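Local coordinates for bifunctional protein FolD (Thermus thermophilus, PDB 6V6Y) that probably oxidises 5,10-methylenetetrahydrofolate with NADP+ and then hydrolyses the methenyl product to 10-formyltetrahydrofolate, as a homodimer, at residues 155-161 with 198-204; 70-76 with 100-106. The contacts are given in a common frame with arbitrary orientation. Residues are numbered along the deposited sequence.

Contact 1. Residues 155-161 with 198-204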
ATOM      1  N   GLY A 155      14.771  11.245  -3.677  1.00 45.05           N
ATOM      2  CA  GLY A 155      15.555  10.846  -4.826  1.00 47.61           C
ATOM      3  C   GLY A 155      16.481   9.673  -4.608  1.00 45.59           C
ATOM      4  O   GLY A 155      17.168   9.269  -5.553  1.00 47.36           O
ATOM      5  N   LYS A 156      16.508   9.085  -3.418  1.00 44.12           N
ATOM      6  CA  LYS A 156      17.392   7.951  -3.169  1.00 44.79           C
ATOM      7  C   LYS A 156      16.819   6.659  -3.741  1.00 41.34           C
ATOM      8  O   LYS A 156      15.613   6.416  -3.694  1.00 38.87           O
ATOM      9  CB  LYS A 156      17.630   7.764  -1.663  1.00 44.44           C
ATOM     10  CG  LYS A 156      18.518   8.813  -1.008  1.00 48.40           C
ATOM     11  CD  LYS A 156      19.992   8.627  -1.327  1.00 46.16           C
ATOM     12  CE  LYS A 156      20.838   9.587  -0.475  1.00 48.52           C
ATOM     13  NZ  LYS A 156      20.364  10.994  -0.658  1.00 49.94           N
ATOM     14  N   GLU A 157      17.706   5.809  -4.236  1.00 43.32           N
ATOM     15  CA  GLU A 157      17.337   4.462  -4.647  1.00 44.24           C
ATOM     16  C   GLU A 157      17.299   3.571  -3.414  1.00 44.18           C
ATOM     17  O   GLU A 157      18.349   3.233  -2.858  1.00 40.64           O
ATOM     18  CB  GLU A 157      18.345   3.938  -5.659  1.00 42.25           C
ATOM     19  CG  GLU A 157      17.855   2.777  -6.454  1.00 57.15           C
ATOM     20  CD  GLU A 157      18.104   2.983  -7.924  1.00 57.15           C
ATOM     21  OE1 GLU A 157      18.617   2.038  -8.557  1.00 61.30           O
ATOM     22  OE2 GLU A 157      17.815   4.093  -8.432  1.00 54.22           O
ATOM     23  N   VAL A 158      16.101   3.188  -2.977  1.00 37.98           N
ATOM     24  CA  VAL A 158      15.933   2.306  -1.829  1.00 36.86           C
ATOM     25  C   VAL A 158      15.441   0.946  -2.304  1.00 40.61           C
ATOM     26  O   VAL A 158      14.444   0.860  -3.039  1.00 39.23           O
ATOM     27  CB  VAL A 158      14.958   2.900  -0.801  1.00 40.05           C
ATOM     28  CG1 VAL A 158      14.835   1.975   0.390  1.00 41.18           C
ATOM     29  CG2 VAL A 158      15.414   4.289  -0.385  1.00 36.52           C
ATOM     30  N   VAL A 159      16.133  -0.117  -1.882  1.00 36.03           N
ATOM     31  CA  VAL A 159      15.639  -1.484  -2.027  1.00 35.27           C
ATOM     32  C   VAL A 159      15.213  -2.011  -0.659  1.00 39.12           C
ATOM     33  O   VAL A 159      15.965  -1.925   0.322  1.00 37.91           O
ATOM     34  CB  VAL A 159      16.674  -2.415  -2.683  1.00 36.96           C
ATOM     35  CG1 VAL A 159      16.136  -3.849  -2.738  1.00 31.37           C
ATOM     36  CG2 VAL A 159      17.042  -1.914  -4.085  1.00 35.71           C
ATOM     37  N   VAL A 160      13.992  -2.525  -0.594  1.00 35.91           N
ATOM     38  CA  VAL A 160      13.443  -3.175   0.584  1.00 35.04           C
ATOM     39  C   VAL A 160      13.315  -4.653   0.243  1.00 40.08           C
ATOM     40  O   VAL A 160      12.655  -5.008  -0.743  1.00 40.56           O
ATOM     41  CB  VAL A 160      12.085  -2.559   0.951  1.00 38.67           C
ATOM     42  CG1 VAL A 160      11.465  -3.241   2.151  1.00 36.88           C
ATOM     43  CG2 VAL A 160      12.231  -1.050   1.138  1.00 33.77           C
ATOM     44  N   VAL A 161      13.977  -5.519   1.008  1.00 38.59           N
ATOM     45  CA  VAL A 161      13.899  -6.956   0.764  1.00 38.49           C
ATOM     46  C   VAL A 161      13.010  -7.584   1.821  1.00 39.39           C
ATOM     47  O   VAL A 161      13.358  -7.609   3.007  1.00 42.40           O
ATOM     48  CB  VAL A 161      15.278  -7.628   0.739  1.00 39.91           C
ATOM     49  CG1 VAL A 161      15.131  -9.073   0.237  1.00 35.19           C
ATOM     50  CG2 VAL A 161      16.272  -6.842  -0.148  1.00 34.47           C
ATOM     51  N   ARG A 198      21.907  -2.238  -6.525  1.00 46.33           N
ATOM     52  CA  ARG A 198      21.521  -0.898  -6.947  1.00 44.66           C
ATOM     53  C   ARG A 198      21.274   0.052  -5.789  1.00 47.70           C
ATOM     54  O   ARG A 198      21.305   1.275  -5.992  1.00 46.81           O
ATOM     55  CB  ARG A 198      20.249  -0.952  -7.782  1.00 49.04           C
ATOM     56  CG  ARG A 198      20.165  -2.119  -8.746  1.00 55.91           C
ATOM     57  CD  ARG A 198      18.807  -2.119  -9.398  1.00 56.47           C
ATOM     58  NE  ARG A 198      18.592  -3.331 -10.169  1.00 61.77           N
ATOM     59  CZ  ARG A 198      17.389  -3.852 -10.413  1.00 63.27           C
ATOM     60  NH1 ARG A 198      16.286  -3.258  -9.946  1.00 57.60           N
ATOM     61  NH2 ARG A 198      17.296  -4.963 -11.135  1.00 58.58           N
ATOM     62  N   ALA A 199      21.017  -0.481  -4.594  1.00 39.86           N
ATOM     63  CA  ALA A 199      20.486   0.324  -3.501  1.00 45.70           C
ATOM     64  C   ALA A 199      21.554   1.244  -2.913  1.00 42.16           C
ATOM     65  O   ALA A 199      22.625   0.784  -2.512  1.00 44.11           O
ATOM     66  CB  ALA A 199      19.916  -0.581  -2.404  1.00 38.29           C
ATOM     67  N   GLN A 200      21.252   2.547  -2.872  1.00 39.40           N
ATOM     68  CA  GLN A 200      21.955   3.459  -1.983  1.00 40.69           C
ATOM     69  C   GLN A 200      21.520   3.269  -0.532  1.00 41.99           C
ATOM     70  O   GLN A 200      22.329   3.435   0.385  1.00 39.48           O
ATOM     71  CB  GLN A 200      21.708   4.906  -2.404  1.00 40.41           C
ATOM     72  CG  GLN A 200      22.061   5.239  -3.845  1.00 46.69           C
ATOM     73  CD  GLN A 200      21.508   6.601  -4.254  1.00 49.45           C
ATOM     74  OE1 GLN A 200      20.283   6.786  -4.353  1.00 43.78           O
ATOM     75  NE2 GLN A 200      22.403   7.572  -4.456  1.00 42.63           N
ATOM     76  N   VAL A 201      20.247   2.940  -0.301  1.00 40.24           N
ATOM     77  CA  VAL A 201      19.767   2.521   1.014  1.00 36.36           C
ATOM     78  C   VAL A 201      19.175   1.133   0.834  1.00 41.74           C
ATOM     79  O   VAL A 201      18.285   0.937  -0.008  1.00 41.51           O
ATOM     80  CB  VAL A 201      18.737   3.503   1.604  1.00 39.37           C
ATOM     81  CG1 VAL A 201      18.252   3.047   2.991  1.00 35.02           C
ATOM     82  CG2 VAL A 201      19.301   4.925   1.662  1.00 37.16           C
ATOM     83  N   LEU A 202      19.682   0.168   1.600  1.00 38.15           N
ATOM     84  CA  LEU A 202      19.231  -1.218   1.538  1.00 36.99           C
ATOM     85  C   LEU A 202      18.645  -1.609   2.891  1.00 39.83           C
ATOM     86  O   LEU A 202      19.333  -1.526   3.919  1.00 39.40           O
ATOM     87  CB  LEU A 202      20.388  -2.138   1.154  1.00 34.74           C
ATOM     88  CG  LEU A 202      20.077  -3.632   1.076  1.00 37.43           C
ATOM     89  CD1 LEU A 202      19.139  -3.940  -0.091  1.00 38.26           C
ATOM     90  CD2 LEU A 202      21.364  -4.406   0.942  1.00 38.44           C
ATOM     91  N   VAL A 203      17.375  -2.007   2.896  1.00 37.58           N
ATOM     92  CA  VAL A 203      16.689  -2.450   4.104  1.00 35.55           C
ATOM     93  C   VAL A 203      16.341  -3.919   3.938  1.00 40.00           C
ATOM     94  O   VAL A 203      15.674  -4.292   2.967  1.00 38.54           O
ATOM     95  CB  VAL A 203      15.416  -1.628   4.371  1.00 37.60           C
ATOM     96  CG1 VAL A 203      14.853  -1.946   5.766  1.00 32.54           C
ATOM     97  CG2 VAL A 203      15.694  -0.137   4.191  1.00 33.81           C
ATOM     98  N   VAL A 204      16.760  -4.750   4.891  1.00 40.96           N
ATOM     99  CA  VAL A 204      16.595  -6.200   4.778  1.00 39.55           C
ATOM    100  C   VAL A 204      15.732  -6.695   5.932  1.00 42.31           C
ATOM    101  O   VAL A 204      16.103  -6.547   7.099  1.00 40.14           O
ATOM    102  CB  VAL A 204      17.952  -6.922   4.753  1.00 37.79           C
ATOM    103  CG1 VAL A 204      17.763  -8.414   4.525  1.00 35.65           C
ATOM    104  CG2 VAL A 204      18.880  -6.308   3.676  1.00 30.52           C
TER
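Two neighbouring parallel strands, 157-161 and 201-204, run side by side with their axes 4.9 Å apart and their N-to-C directions differing by 9°. Backbone hydrogen bonds hold the pair in register: Val201 N to Glu157 O (3.2 Å), Val159 N to Val201 O (3.0 Å), Val203 N to Val159 O (2.9 Å) and Val161 N to Val203 O (2.9 Å). Along this edge the backbone N and O of Val159, the O of Glu157 and the N of Val161 pair with strand 201-204, whereas Val158 and Val160 make their backbone hydrogen bonds with strand 181-185. CA-H...O contacts, such as Val158 CA to Val201 O at 3.3 Å, fill in the ladder.

At its start a side chain extends the ladder: Gln200 OE1 accepts a hydrogen bond from Glu157 N (2.8 Å, 173°), and Gln200 N adds a weak bond to Glu157 O.

Apolar contacts divide between the sheet faces. Val158, Val160, Val201 and Val203 share one, with Val158 CG2 at 4.0 Å from Val201 CB; on the other, Leu202 CD1 approaches Val159 CB (3.9 Å) and Val161 CG2 (4.1 Å), and Val159 CG2 meets Ala199 CB at 3.6 Å.

Charge pairing is between subunits: Glu157 forms a salt bridge with Arg198 of the second subunit, and Arg198 one with Glu157 of the second subunit.

Within the Rossmann-type NADP-binding domain, strand 157-161 lies between 201-204 and 181-185; helix 168-177 covers the Val158 face through Leu171 and Leu175, and helix 192-196 the Val161 face through Leu192 and Thr196.

Contact 2. Residues 70-76 with 100-106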
ATOM      1  N   LEU A  70      -7.349 -20.046  24.581  1.00 55.01           N
ATOM      2  CA  LEU A  70      -8.449 -19.101  24.639  1.00 54.01           C
ATOM      3  C   LEU A  70      -9.217 -19.137  23.317  1.00 57.68           C
ATOM      4  O   LEU A  70      -8.597 -19.108  22.246  1.00 60.59           O
ATOM      5  CB  LEU A  70      -7.936 -17.693  24.924  1.00 48.96           C
ATOM      6  CG  LEU A  70      -9.028 -16.635  25.110  1.00 48.88           C
ATOM      7  CD1 LEU A  70      -9.600 -16.689  26.519  1.00 50.01           C
ATOM      8  CD2 LEU A  70      -8.499 -15.244  24.809  1.00 48.41           C
ATOM      9  N   PRO A  71     -10.545 -19.240  23.342  1.00 61.19           N
ATOM     10  CA  PRO A  71     -11.312 -19.195  22.087  1.00 58.34           C
ATOM     11  C   PRO A  71     -11.271 -17.812  21.454  1.00 60.42           C
ATOM     12  O   PRO A  71     -11.222 -16.787  22.144  1.00 58.32           O
ATOM     13  CB  PRO A  71     -12.738 -19.549  22.526  1.00 57.85           C
ATOM     14  CG  PRO A  71     -12.786 -19.180  23.978  1.00 59.85           C
ATOM     15  CD  PRO A  71     -11.410 -19.425  24.523  1.00 54.85           C
ATOM     16  N   GLU A  72     -11.319 -17.785  20.117  1.00 58.99           N
ATOM     17  CA  GLU A  72     -11.217 -16.500  19.437  1.00 60.52           C
ATOM     18  C   GLU A  72     -12.413 -15.609  19.758  1.00 58.87           C
ATOM     19  O   GLU A  72     -12.294 -14.377  19.720  1.00 59.41           O
ATOM     20  CB  GLU A  72     -11.050 -16.709  17.924  1.00 57.46           C
ATOM     21  CG  GLU A  72     -12.311 -16.584  17.108  1.00 61.76           C
ATOM     22  CD  GLU A  72     -12.048 -16.544  15.602  1.00 60.87           C
ATOM     23  OE1 GLU A  72     -10.896 -16.763  15.165  1.00 61.86           O
ATOM     24  OE2 GLU A  72     -12.999 -16.285  14.848  1.00 60.85           O
ATOM     25  N   GLU A  73     -13.540 -16.211  20.131  1.00 56.99           N
ATOM     26  CA  GLU A  73     -14.717 -15.449  20.528  1.00 60.28           C
ATOM     27  C   GLU A  73     -14.463 -14.686  21.823  1.00 56.63           C
ATOM     28  O   GLU A  73     -14.939 -13.556  21.987  1.00 55.00           O
ATOM     29  CB  GLU A  73     -15.927 -16.384  20.679  1.00 59.86           C
ATOM     30  CG  GLU A  73     -16.220 -17.332  19.484  1.00 70.63           C
ATOM     31  CD  GLU A  73     -15.091 -18.342  19.134  1.00 73.96           C
ATOM     32  OE1 GLU A  73     -14.137 -18.527  19.937  1.00 71.98           O
ATOM     33  OE2 GLU A  73     -15.151 -18.945  18.033  1.00 76.46           O
ATOM     34  N   ALA A  74     -13.723 -15.290  22.758  1.00 57.45           N
ATOM     35  CA  ALA A  74     -13.358 -14.581  23.983  1.00 57.88           C
ATOM     36  C   ALA A  74     -12.367 -13.449  23.699  1.00 54.37           C
ATOM     37  O   ALA A  74     -12.513 -12.349  24.248  1.00 53.84           O
ATOM     38  CB  ALA A  74     -12.786 -15.563  25.009  1.00 56.92           C
ATOM     39  N   LEU A  75     -11.360 -13.693  22.848  1.00 50.32           N
ATOM     40  CA  LEU A  75     -10.440 -12.623  22.449  1.00 47.06           C
ATOM     41  C   LEU A  75     -11.185 -11.434  21.867  1.00 49.15           C
ATOM     42  O   LEU A  75     -10.926 -10.281  22.238  1.00 47.31           O
ATOM     43  CB  LEU A  75      -9.428 -13.134  21.429  1.00 50.24           C
ATOM     44  CG  LEU A  75      -7.937 -13.141  21.758  1.00 56.27           C
ATOM     45  CD1 LEU A  75      -7.144 -13.403  20.491  1.00 52.82           C
ATOM     46  CD2 LEU A  75      -7.470 -11.843  22.426  1.00 49.04           C
ATOM     47  N   LEU A  76     -12.115 -11.693  20.940  1.00 47.27           N
ATOM     48  CA  LEU A  76     -12.855 -10.604  20.313  1.00 49.08           C
ATOM     49  C   LEU A  76     -13.727  -9.874  21.324  1.00 52.66           C
ATOM     50  O   LEU A  76     -13.883  -8.648  21.247  1.00 54.66           O
ATOM     51  CB  LEU A  76     -13.715 -11.138  19.160  1.00 49.44           C
ATOM     52  CG  LEU A  76     -12.964 -11.683  17.950  1.00 52.23           C
ATOM     53  CD1 LEU A  76     -13.904 -12.425  17.004  1.00 54.09           C
ATOM     54  CD2 LEU A  76     -12.245 -10.556  17.236  1.00 50.81           C
ATOM     55  N   HIS A 100      -5.772 -21.712  16.063  1.00 59.57           N
ATOM     56  CA  HIS A 100      -7.226 -21.772  16.069  1.00 56.45           C
ATOM     57  C   HIS A 100      -7.871 -20.397  15.968  1.00 59.69           C
ATOM     58  O   HIS A 100      -9.109 -20.305  15.954  1.00 59.34           O
ATOM     59  CB  HIS A 100      -7.717 -22.513  17.320  1.00 58.60           C
ATOM     60  CG  HIS A 100      -7.614 -21.722  18.592  1.00 58.26           C
ATOM     61  ND1 HIS A 100      -6.477 -21.711  19.371  1.00 58.01           N
ATOM     62  CD2 HIS A 100      -8.515 -20.937  19.229  1.00 56.22           C
ATOM     63  CE1 HIS A 100      -6.679 -20.947  20.431  1.00 58.00           C
ATOM     64  NE2 HIS A 100      -7.906 -20.461  20.366  1.00 59.74           N
ATOM     65  N   ILE A 101      -7.064 -19.342  15.859  1.00 60.82           N
ATOM     66  CA  ILE A 101      -7.527 -17.958  15.897  1.00 62.38           C
ATOM     67  C   ILE A 101      -7.200 -17.297  14.565  1.00 56.17           C
ATOM     68  O   ILE A 101      -6.071 -17.409  14.070  1.00 54.80           O
ATOM     69  CB  ILE A 101      -6.892 -17.188  17.073  1.00 59.11           C
ATOM     70  CG1 ILE A 101      -7.511 -17.677  18.390  1.00 61.29           C
ATOM     71  CG2 ILE A 101      -7.047 -15.675  16.888  1.00 52.55           C
ATOM     72  CD1 ILE A 101      -7.411 -16.716  19.534  1.00 60.34           C
ATOM     73  N   ARG A 102      -8.192 -16.610  13.991  1.00 60.27           N
ATOM     74  CA  ARG A 102      -8.037 -15.912  12.718  1.00 62.09           C
ATOM     75  C   ARG A 102      -7.419 -14.538  12.972  1.00 58.89           C
ATOM     76  O   ARG A 102      -8.105 -13.609  13.418  1.00 58.44           O
ATOM     77  CB  ARG A 102      -9.387 -15.793  12.010  1.00 62.84           C
ATOM     78  CG  ARG A 102      -9.950 -17.115  11.471  1.00 66.01           C
ATOM     79  CD  ARG A 102     -11.369 -17.395  12.003  1.00 67.59           C
ATOM     80  NE  ARG A 102     -12.294 -16.307  11.686  1.00 70.59           N
ATOM     81  CZ  ARG A 102     -13.611 -16.348  11.880  1.00 73.97           C
ATOM     82  NH1 ARG A 102     -14.177 -17.433  12.403  1.00 74.21           N
ATOM     83  NH2 ARG A 102     -14.363 -15.298  11.555  1.00 73.20           N
ATOM     84  N   THR A 103      -6.131 -14.405  12.649  1.00 53.41           N
ATOM     85  CA  THR A 103      -5.376 -13.200  12.991  1.00 56.13           C
ATOM     86  C   THR A 103      -5.991 -11.945  12.371  1.00 54.23           C
ATOM     87  O   THR A 103      -6.245 -10.961  13.076  1.00 53.01           O
ATOM     88  CB  THR A 103      -3.918 -13.385  12.567  1.00 49.34           C
ATOM     89  OG1 THR A 103      -3.365 -14.471  13.319  1.00 51.00           O
ATOM     90  CG2 THR A 103      -3.099 -12.138  12.822  1.00 46.03           C
ATOM     91  N   GLN A 104      -6.244 -11.962  11.056  1.00 56.94           N
ATOM     92  CA  GLN A 104      -6.882 -10.818  10.404  1.00 59.86           C
ATOM     93  C   GLN A 104      -8.160 -10.414  11.139  1.00 53.49           C
ATOM     94  O   GLN A 104      -8.402  -9.226  11.386  1.00 52.74           O
ATOM     95  CB  GLN A 104      -7.162 -11.141   8.918  1.00 58.95           C
ATOM     96  CG  GLN A 104      -8.388 -10.422   8.286  1.00 62.03           C
ATOM     97  CD  GLN A 104      -8.572 -10.677   6.757  1.00 70.77           C
ATOM     98  OE1 GLN A 104      -8.101 -11.683   6.206  1.00 73.63           O
ATOM     99  NE2 GLN A 104      -9.255  -9.751   6.081  1.00 59.35           N
ATOM    100  N   ARG A 105      -8.963 -11.397  11.543  1.00 54.64           N
ATOM    101  CA  ARG A 105     -10.209 -11.099  12.233  1.00 55.09           C
ATOM    102  C   ARG A 105      -9.955 -10.390  13.563  1.00 54.32           C
ATOM    103  O   ARG A 105     -10.685  -9.461  13.926  1.00 51.59           O
ATOM    104  CB  ARG A 105     -11.000 -12.390  12.441  1.00 58.51           C
ATOM    105  CG  ARG A 105     -12.350 -12.179  13.086  1.00 63.27           C
ATOM    106  CD  ARG A 105     -13.482 -12.236  12.080  1.00 69.58           C
ATOM    107  NE  ARG A 105     -14.794 -12.344  12.730  1.00 78.60           N
ATOM    108  CZ  ARG A 105     -15.439 -11.335  13.326  1.00 80.32           C
ATOM    109  NH1 ARG A 105     -14.899 -10.119  13.375  1.00 73.40           N
ATOM    110  NH2 ARG A 105     -16.633 -11.542  13.882  1.00 84.45           N
ATOM    111  N   VAL A 106      -8.904 -10.788  14.287  1.00 53.81           N
ATOM    112  CA  VAL A 106      -8.589 -10.154  15.568  1.00 49.42           C
ATOM    113  C   VAL A 106      -8.090  -8.729  15.354  1.00 50.16           C
ATOM    114  O   VAL A 106      -8.562  -7.782  15.999  1.00 48.06           O
ATOM    115  CB  VAL A 106      -7.561 -10.997  16.343  1.00 51.45           C
ATOM    116  CG1 VAL A 106      -6.903 -10.170  17.456  1.00 48.89           C
ATOM    117  CG2 VAL A 106      -8.224 -12.246  16.892  1.00 47.33           C
TER
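Residues 70-76 and 100-106 each carry a loop into the first turn of a helix, and these entries lie close together: Glu72 CA is 5.3 Å from Ile101 CA, and Leu76 CA is 6.4 Å from Val106 CA. Pro71 holds the N-cap position of helix 72-84 and Arg102 that of helix 103-109. The first turns are closed by Leu75 N to Pro71 O (3.2 Å) and Val106 N to Arg102 O (3.1 Å).

Polar side chains tie one helix start to the other. Glu72 OE1 accepts a hydrogen bond from the backbone Arg102 N at 3.0 Å and 170°, while Glu72 OE2 forms a salt bridge with Arg102 NH1 at 2.9 Å; this oxygen sits over the guanidinium face, so the attraction is one of charge without a directed N-H. At the loop end, His100 NE2 donates to Leu70 O in a very short bond of 2.4 Å, with the carbonyl near the ring plane.

Helix 72-84 is the helical leg of a beta-alpha-beta crossover in the catalytic domain: it links parallel strands 60-66 and 90-93, passing over strand 31-37, which lies between them in the sheet. Leu75 therefore faces Ile35 and Leu37 of that strand, and Ile101 also touches Leu37.

Over the sheet, the apolar side chains pack together. Leu75 CD1 reaches Ile101 CD1 at 3.5 Å and Val106 CG2 at 3.9 Å, with Leu97 packing against both Leu75 and Val106. Nearer the surface, Leu76 CD1 lies over one face of the Arg105 guanidinium, 4.1 Å from Arg105 CZ, and Leu76 CD2 comes within 4.0 Å of Val106 CA.

Contact 2 closes before contact 1 opens along the chain, and each belongs to a different domain: 70-76 with 100-106 to the catalytic domain, 155-161 with 198-204 to the NADP-binding domain. Their centres are 37 Å apart, on opposite sides of the chain's centre, and their nearest atoms about 20 Å apart. They share no sheet: contact 1 pairs strands inside the parallel sheet of the NADP-binding domain, contact 2 joins helix starts over the sheet of strands 60-66, 31-37 and 90-93. Contact 1 approaches the cofactor, the side chain of Val161 lying about 4 Å from bound NADP, whereas contact 2 is a structural join, both apolar and polar, away from the cofactor site.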